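Local coordinates for CdnC (Chryseobacterium gregarium DSM 19109, PDB 7MGV), which is an ATP-grasp ligase that installs single and bicyclic omega-ester macrocycles in a ribosomally made multicore precursor peptide, at residues 36-39 / 40-43; 117-120 / 121-125; 333-336 / 337-341; 341-344 / 345-349. All coordinates share one frame; numbering follows the deposited sequence.

Contact 1 of 4, residues 36-39 / 40-43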
# COMPACT_ATOMS: atom_id res chain seq x y z
N ILE A 36 -3.78 19.29 15.30
CA ILE A 36 -2.73 19.95 14.54
C ILE A 36 -2.46 21.36 15.05
O ILE A 36 -1.39 21.91 14.77
CB ILE A 36 -3.12 19.98 13.04
CG1 ILE A 36 -1.91 20.35 12.17
CG2 ILE A 36 -4.27 20.94 12.80
CD1 ILE A 36 -2.27 20.66 10.74
N ASP A 37 -3.38 21.94 15.82
CA ASP A 37 -3.21 23.33 16.26
C ASP A 37 -2.03 23.48 17.20
O ASP A 37 -1.19 24.37 17.03
CB ASP A 37 -4.50 23.83 16.91
CG ASP A 37 -5.30 24.73 16.00
OD1 ASP A 37 -4.84 25.01 14.88
OD2 ASP A 37 -6.40 25.17 16.41
N LYS A 38 -1.94 22.61 18.22
CA LYS A 38 -0.84 22.73 19.17
C LYS A 38 0.49 22.34 18.54
O LYS A 38 1.53 22.94 18.84
CB LYS A 38 -1.13 21.87 20.41
CG LYS A 38 -1.13 22.66 21.71
CD LYS A 38 -2.25 23.69 21.72
CE LYS A 38 -2.26 24.50 23.02
NZ LYS A 38 -1.16 25.51 23.06
N VAL A 39 0.47 21.35 17.64
CA VAL A 39 1.68 20.99 16.91
C VAL A 39 2.16 22.17 16.07
O VAL A 39 3.36 22.47 16.03
CB VAL A 39 1.44 19.74 16.04
CG1 VAL A 39 2.63 19.48 15.13
CG2 VAL A 39 1.16 18.53 16.92
N THR A 40 1.23 22.86 15.41
CA THR A 40 1.59 24.03 14.60
C THR A 40 2.12 25.16 15.48
O THR A 40 3.07 25.84 15.10
CB THR A 40 0.38 24.49 13.79
OG1 THR A 40 0.01 23.47 12.86
CG2 THR A 40 0.70 25.77 13.03
N GLU A 41 1.52 25.36 16.65
CA GLU A 41 2.02 26.38 17.57
C GLU A 41 3.45 26.08 18.00
O GLU A 41 4.32 26.97 18.01
CB GLU A 41 1.10 26.48 18.79
CG GLU A 41 1.78 27.01 20.04
CD GLU A 41 0.88 26.99 21.26
OE1 GLU A 41 -0.34 26.84 21.09
OE2 GLU A 41 1.41 27.12 22.39
N TYR A 42 3.72 24.83 18.36
CA TYR A 42 5.06 24.47 18.82
C TYR A 42 6.07 24.50 17.67
O TYR A 42 7.25 24.78 17.89
CB TYR A 42 5.04 23.11 19.50
CG TYR A 42 4.51 23.15 20.91
CD1 TYR A 42 4.85 24.19 21.77
CD2 TYR A 42 3.66 22.17 21.39
CE1 TYR A 42 4.37 24.24 23.06
CE2 TYR A 42 3.17 22.20 22.68
CZ TYR A 42 3.53 23.24 23.51
OH TYR A 42 3.05 23.29 24.80
N ILE A 43 5.62 24.23 16.44
CA ILE A 43 6.51 24.37 15.29
C ILE A 43 6.81 25.84 15.03
O ILE A 43 7.95 26.21 14.71
CB ILE A 43 5.90 23.69 14.05
CG1 ILE A 43 5.91 22.17 14.20
CG2 ILE A 43 6.67 24.08 12.79
CD1 ILE A 43 5.17 21.44 13.10

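Contact 2 of 4, residues 117-120 / 121-125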
# COMPACT_ATOMS: atom_id res chain seq x y z
N MET A 117 -11.32 9.02 -9.48
CA MET A 117 -10.86 8.94 -8.09
C MET A 117 -9.60 8.08 -7.99
O MET A 117 -8.70 8.39 -7.20
CB MET A 117 -11.97 8.39 -7.20
CG MET A 117 -13.16 9.33 -7.06
SD MET A 117 -12.74 10.89 -6.26
CE MET A 117 -13.16 10.55 -4.55
N GLY A 118 -9.51 7.02 -8.78
CA GLY A 118 -8.29 6.23 -8.81
C GLY A 118 -7.09 7.06 -9.23
O GLY A 118 -6.03 7.02 -8.60
N GLU A 119 -7.24 7.83 -10.31
CA GLU A 119 -6.14 8.66 -10.78
C GLU A 119 -5.78 9.75 -9.77
O GLU A 119 -4.60 10.03 -9.55
CB GLU A 119 -6.48 9.28 -12.14
CG GLU A 119 -5.39 10.18 -12.69
CD GLU A 119 -4.23 9.40 -13.30
OE1 GLU A 119 -4.35 8.16 -13.44
OE2 GLU A 119 -3.20 10.02 -13.63
N ILE A 120 -6.79 10.36 -9.15
CA ILE A 120 -6.54 11.39 -8.14
C ILE A 120 -5.75 10.81 -6.98
O ILE A 120 -4.71 11.36 -6.57
CB ILE A 120 -7.88 12.00 -7.67
CG1 ILE A 120 -8.48 12.89 -8.75
CG2 ILE A 120 -7.69 12.76 -6.37
CD1 ILE A 120 -9.96 13.17 -8.56
N ARG A 121 -6.22 9.69 -6.43
CA ARG A 121 -5.54 9.06 -5.31
C ARG A 121 -4.12 8.65 -5.68
O ARG A 121 -3.19 8.83 -4.89
CB ARG A 121 -6.33 7.84 -4.83
CG ARG A 121 -5.79 7.24 -3.54
CD ARG A 121 -6.63 6.05 -3.09
NE ARG A 121 -6.18 4.81 -3.70
CZ ARG A 121 -6.90 3.69 -3.73
NH1 ARG A 121 -8.10 3.66 -3.16
NH2 ARG A 121 -6.42 2.60 -4.31
N ASN A 122 -3.94 8.10 -6.88
CA ASN A 122 -2.61 7.65 -7.27
C ASN A 122 -1.66 8.83 -7.45
O ASN A 122 -0.51 8.77 -7.02
CB ASN A 122 -2.67 6.82 -8.54
CG ASN A 122 -1.40 6.03 -8.78
OD1 ASN A 122 -0.37 6.59 -9.14
ND2 ASN A 122 -1.48 4.72 -8.58
N THR A 123 -2.13 9.92 -8.07
CA THR A 123 -1.29 11.10 -8.25
C THR A 123 -0.86 11.66 -6.90
O THR A 123 0.32 11.96 -6.68
CB THR A 123 -2.04 12.15 -9.06
OG1 THR A 123 -2.21 11.69 -10.41
CG2 THR A 123 -1.28 13.47 -9.07
N LEU A 124 -1.81 11.79 -5.97
CA LEU A 124 -1.49 12.40 -4.68
C LEU A 124 -0.60 11.49 -3.84
O LEU A 124 0.41 11.95 -3.26
CB LEU A 124 -2.77 12.75 -3.94
CG LEU A 124 -2.55 13.30 -2.54
CD1 LEU A 124 -2.55 14.82 -2.55
CD2 LEU A 124 -3.62 12.75 -1.63
N PHE A 125 -0.95 10.21 -3.74
CA PHE A 125 -0.10 9.26 -3.01
C PHE A 125 1.28 9.14 -3.66
O PHE A 125 2.27 8.94 -2.96
CB PHE A 125 -0.77 7.89 -2.95
CG PHE A 125 -1.90 7.81 -1.96
CD1 PHE A 125 -2.33 8.93 -1.26
CD2 PHE A 125 -2.55 6.60 -1.72
CE1 PHE A 125 -3.37 8.85 -0.35
CE2 PHE A 125 -3.59 6.52 -0.82
CZ PHE A 125 -4.00 7.64 -0.13

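Contact 3 of 4, residues 333-336 / 337-341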
# COMPACT_ATOMS: atom_id res chain seq x y z
N ILE A 333 2.90 15.55 23.92
CA ILE A 333 3.01 14.76 22.70
C ILE A 333 3.06 15.66 21.48
O ILE A 333 3.79 15.40 20.52
CB ILE A 333 1.85 13.75 22.61
CG1 ILE A 333 1.79 12.88 23.87
CG2 ILE A 333 2.00 12.87 21.37
CD1 ILE A 333 0.65 11.89 23.88
N SER A 334 2.28 16.75 21.49
CA SER A 334 2.35 17.72 20.40
C SER A 334 3.73 18.36 20.33
O SER A 334 4.27 18.57 19.23
CB SER A 334 1.26 18.78 20.56
OG SER A 334 -0.03 18.19 20.54
N LYS A 335 4.31 18.68 21.48
CA LYS A 335 5.67 19.21 21.51
C LYS A 335 6.67 18.19 20.98
O LYS A 335 7.61 18.55 20.27
CB LYS A 335 6.03 19.64 22.93
CG LYS A 335 7.46 20.14 23.09
CD LYS A 335 7.49 21.65 23.26
CE LYS A 335 8.91 22.18 23.16
NZ LYS A 335 9.49 21.97 21.81
N SER A 336 6.48 16.92 21.32
CA SER A 336 7.35 15.88 20.79
C SER A 336 7.28 15.83 19.27
O SER A 336 8.31 15.81 18.59
CB SER A 336 6.98 14.52 21.40
OG SER A 336 7.55 14.38 22.68
N ILE A 337 6.06 15.84 18.73
CA ILE A 337 5.89 15.78 17.28
C ILE A 337 6.49 17.01 16.61
O ILE A 337 7.14 16.91 15.56
CB ILE A 337 4.40 15.62 16.92
CG1 ILE A 337 3.88 14.28 17.44
CG2 ILE A 337 4.18 15.72 15.42
CD1 ILE A 337 2.39 14.11 17.37
N ALA A 338 6.32 18.18 17.22
CA ALA A 338 6.88 19.40 16.65
C ALA A 338 8.40 19.36 16.64
O ALA A 338 9.04 19.69 15.63
CB ALA A 338 6.38 20.62 17.42
N ASP A 339 9.00 18.96 17.76
CA ASP A 339 10.46 18.85 17.82
C ASP A 339 10.97 17.84 16.81
O ASP A 339 12.04 18.03 16.21
CB ASP A 339 10.90 18.47 19.23
CG ASP A 339 10.69 19.59 20.23
OD1 ASP A 339 10.33 20.71 19.81
OD2 ASP A 339 10.90 19.35 21.44
N LEU A 340 10.23 16.75 16.60
CA LEU A 340 10.64 15.74 15.63
C LEU A 340 10.56 16.28 14.21
O LEU A 340 11.45 16.02 13.39
CB LEU A 340 9.79 14.49 15.78
CG LEU A 340 10.19 13.28 14.93
CD1 LEU A 340 11.35 12.53 15.56
CD2 LEU A 340 9.00 12.35 14.73
N LEU A 341 9.51 17.04 13.90
CA LEU A 341 9.33 17.53 12.53
C LEU A 341 10.32 18.64 12.19
O LEU A 341 10.64 18.84 11.01
CB LEU A 341 7.89 18.00 12.33
CG LEU A 341 6.80 16.94 12.43
CD1 LEU A 341 5.44 17.53 12.08
CD2 LEU A 341 7.12 15.74 11.56

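Contact 4 of 4, residues 341-344 / 345-349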
# COMPACT_ATOMS: atom_id res chain seq x y z
N LEU A 341 9.51 17.04 13.90
CA LEU A 341 9.33 17.53 12.53
C LEU A 341 10.32 18.64 12.19
O LEU A 341 10.64 18.84 11.01
CB LEU A 341 7.89 18.00 12.33
CG LEU A 341 6.80 16.94 12.43
CD1 LEU A 341 5.44 17.53 12.08
CD2 LEU A 341 7.12 15.74 11.56
N CYS A 342 10.80 19.37 13.19
CA CYS A 342 11.78 20.43 13.00
C CYS A 342 13.22 19.96 13.17
O CYS A 342 14.12 20.79 13.27
CB CYS A 342 11.51 21.58 13.97
SG CYS A 342 9.82 22.23 13.95
N ASP A 343 13.43 18.64 13.24
CA ASP A 343 14.77 18.05 13.39
C ASP A 343 15.44 18.50 14.69
O ASP A 343 16.65 18.73 14.74
CB ASP A 343 15.65 18.37 12.18
CG ASP A 343 16.77 17.36 11.99
OD1 ASP A 343 16.71 16.28 12.63
OD2 ASP A 343 17.70 17.63 11.20
N LYS A 344 14.65 18.62 15.75
CA LYS A 344 15.15 18.94 17.08
C LYS A 344 14.98 17.76 18.04
O LYS A 344 14.84 17.95 19.25
CB LYS A 344 14.47 20.19 17.63
CG LYS A 344 14.88 21.47 16.92
CD LYS A 344 14.11 22.67 17.44
CE LYS A 344 14.35 22.88 18.93
NZ LYS A 344 13.38 23.85 19.51
N ALA A 345 14.98 16.54 17.50
CA ALA A 345 14.84 15.33 18.29
C ALA A 345 15.43 14.19 17.49
O ALA A 345 15.43 14.24 16.25
CB ALA A 345 13.37 15.05 18.63
N PRO A 346 15.95 13.14 18.14
CA PRO A 346 16.52 12.02 17.40
C PRO A 346 15.48 11.36 16.50
O PRO A 346 14.34 11.12 16.90
CB PRO A 346 16.99 11.06 18.50
CG PRO A 346 17.15 11.92 19.71
CD PRO A 346 16.09 12.98 19.60
N ARG A 347 15.89 11.07 15.26
CA ARG A 347 15.01 10.51 14.26
C ARG A 347 15.53 9.17 13.77
O ARG A 347 16.73 8.87 13.85
CB ARG A 347 14.86 11.43 13.05
CG ARG A 347 14.60 12.88 13.37
CD ARG A 347 14.63 13.70 12.10
NE ARG A 347 13.65 14.78 12.14
CZ ARG A 347 13.46 15.66 11.16
NH1 ARG A 347 14.18 15.58 10.05
NH2 ARG A 347 12.55 16.61 11.29
N ARG A 348 14.61 8.35 13.26
CA ARG A 348 14.96 7.22 12.41
C ARG A 348 14.93 7.76 10.98
O ARG A 348 13.89 7.81 10.33
CB ARG A 348 13.99 6.06 12.61
CG ARG A 348 14.08 5.43 13.99
CD ARG A 348 12.85 4.58 14.29
NE ARG A 348 12.87 4.07 15.65
CZ ARG A 348 12.30 4.67 16.69
NH1 ARG A 348 11.66 5.82 16.52
NH2 ARG A 348 12.37 4.12 17.90
N ASP A 349 16.10 8.19 10.51
CA ASP A 349 16.20 8.90 9.24
C ASP A 349 15.69 8.03 8.09
O ASP A 349 16.21 6.93 7.87
CB ASP A 349 17.64 9.33 8.99
CG ASP A 349 17.77 10.35 7.89
OD1 ASP A 349 17.06 11.38 7.95
OD2 ASP A 349 18.57 10.13 6.96

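Contact 1 of 4, residues 36-39 / 40-43
Lys-38 and Glu-41, one turn apart on helix 35-46, run alongside each other in the same direction, joined by a salt bridge. The lysine's bond to CB points away from residues 40-43; beyond it the chain turns back through bends at chi2 (64°) and chi4 (75°). CG passes Tyr-42 CE2 at 4.4 Å, CD and CE run alongside Glu-41 OE1 at 3.6-3.7 Å, and NZ ends 2.5 Å from that oxygen. NZ meets OE1 on its syn side, 32° out of the carboxylate plane, and OE2 is 3.1 Å from NZ. The Tyr-42 ring is too distant from the ammonium for more than a faint cation-pi pull; its hydroxyl bonds to the Glu-330 carbonyl. With a methionine in place of Lys-38, the Glu-41 carboxylate would probably lose its charged mate and be freer to turn. On another side of the helix Thr-40 OG1 bonds back to Ile-36 O at 2.8 Å; this carbonyl also accepts Thr-40 N, the two donors arriving from opposite faces of its plane. Val-39 CG1 rests against Ile-43 CD1 at 3.8 Å, while Ile-36 and Ile-43 reach strands 22-28 and 48-54. The turn thus has a charged surface and an apolar underside, as expected of the helix in a beta-alpha-beta unit that packs on its parallel sheet.

Contact 2 of 4, residues 117-120 / 121-125
In helix 110-130 of the MvdD-type pre-ATP-grasp domain, Thr-123 folds its hydroxyl back onto the carbonyl of Glu-119, one turn earlier. Thr-123 OG1 donates to Glu-119 O at 3.0 Å, and Thr-123 N reaches the same oxygen at 2.9 Å from the opposite face of the carbonyl plane, a two-pronged grip on one acceptor. The hydroxyl can do this because chi1 of -68° sets OG1 beside the backbone N, leaving CG2 anti to that N. The side chains cross obliquely: Glu-119 OE2 stays 3.8 Å from Thr-123 OG1, and the carboxylate spends its oxygens on the second subunit instead, OE2 on the backbone N of Gln-189 and OE1 on the hydroxyl of Thr-190. Gln-189 OE1 of that subunit is also near Thr-123 OG1, at most a weak second acceptor sharing the hydroxyl proton. The backbone ladder continues from Arg-121 N to Met-117 O at 2.9 Å, a nearly straight bond of 170°. Arg-121 CG lies over one face of the Phe-125 ring, 3.6 Å above its plane and offset toward the rim. Ile-120 touches Tyr-58 of its own chain and Tyr-221 of the second subunit. A threonine hydroxyl bonded to the carbonyl four residues back is a familiar helix feature; here it lies on a helix face that forms part of the dimer interface.

Contact 3 of 4, residues 333-336 / 337-341
Asp-339 OD1 has two partners, Lys-335 NZ at 2.5 Å in a salt bridge and Asn-46 ND2 in a hydrogen bond. Lys-335 and Asp-339 form an i to i+4 ion pair on helix 332-341, which packs between helix 35-46 of the N-terminal domain and strand 234-241 of an antiparallel sheet. The lysine's bond to CB points away from residues 337-341, but the chain bends at chi2 and chi4, and NZ comes round to the oxygen side of the carboxylate, close to its plane, nearer OD1 and with OD2 at 3.0 Å. For the aspartate, chi1 of -70° holds CG beside the backbone N and swings it over the preceding turn, 3.3 Å from Lys-335 O. A leucine at Asp-339 would probably strand the lysine ammonium without its countercharge and leave the Asn-46 amide without this acceptor. The same two residues share a helical backbone bond, Asp-339 N to Lys-335 O at 2.9 Å. Polar groups on other faces are met from outside: Ser-334 OG bonds to Asp-325, and Ser-336 OG to both Tyr-246 OH and Asp-244 OD2. Ile-333, Ser-336, Ile-337 and Leu-340 all touch Val-241 of strand 234-241. On this side of the helix Ile-337 CG1 lies 3.3 Å from Ile-333 O, and Ile-337 CD1 reaches Ile-333 CG2 at 4.2 Å.

Contact 4 of 4, residues 341-344 / 345-349
The carboxylate of Asp-343 and the guanidinium of Arg-347 are stacked, their planes 25° apart, although the two side chains cross at about a right angle. Asp-343 OD1 lies 3.4 Å from Arg-347 NE, but well out of the guanidinium plane; the salt bridge is therefore one of charges alone, with no N-H directed at the oxygen. The same arginine face carries Asp-343 CA, 3.2 Å above the plane and offset toward the rim, and Asp-343 CB sits 3.6 Å from Arg-347 CZ. Asp-343 CG stands anti to its own N (chi1 -156°), which brings the carboxylate alongside the arginine chain, with OD1 3.4 Å from Arg-347 CD. This crossing is laid over the end of helix 332-341, a Schellman motif in which Asp-343 is the C-prime residue with positive phi (61°): Lys-344 N turns back to Asp-339 O and Asp-343 N to Leu-340 O. Arg-347 NH2 probably also bonds to Leu-340 O, though modelled too close for the detail to be trusted; if so, backbone and side chain converge on one helix-end carbonyl, where a positive group might offset the helix dipole. Leu-341 O sits at the guanidinium edge, near its plane, and accepts a bond from Thr-91 OG1. Tyr-134 adds a cation-pi contact to Arg-347.

In the fold
Contacts 1, 3 and 4 form one cluster. Centres of contacts 1 and 3 are 8 Å apart, and helices 35-46 and 332-341 meet directly: Tyr-42 CB and Ile-43 CG1 touch Ala-338 CB at 3.5 and 3.6 Å. Contact 4 continues from contact 3 through the shared Leu-341, while Cys-342 SG lies 3.8 Å from Ile-43 CG2 of contact 1. Contact 2 stands apart, its nearest atoms about 15 Å from contact 1 and about 17 Å from contacts 3 and 4, and faces the second subunit. None of the four lines the ADP pocket, but contact 3 packs on strand 234-241, which carries the pocket residue Glu-235.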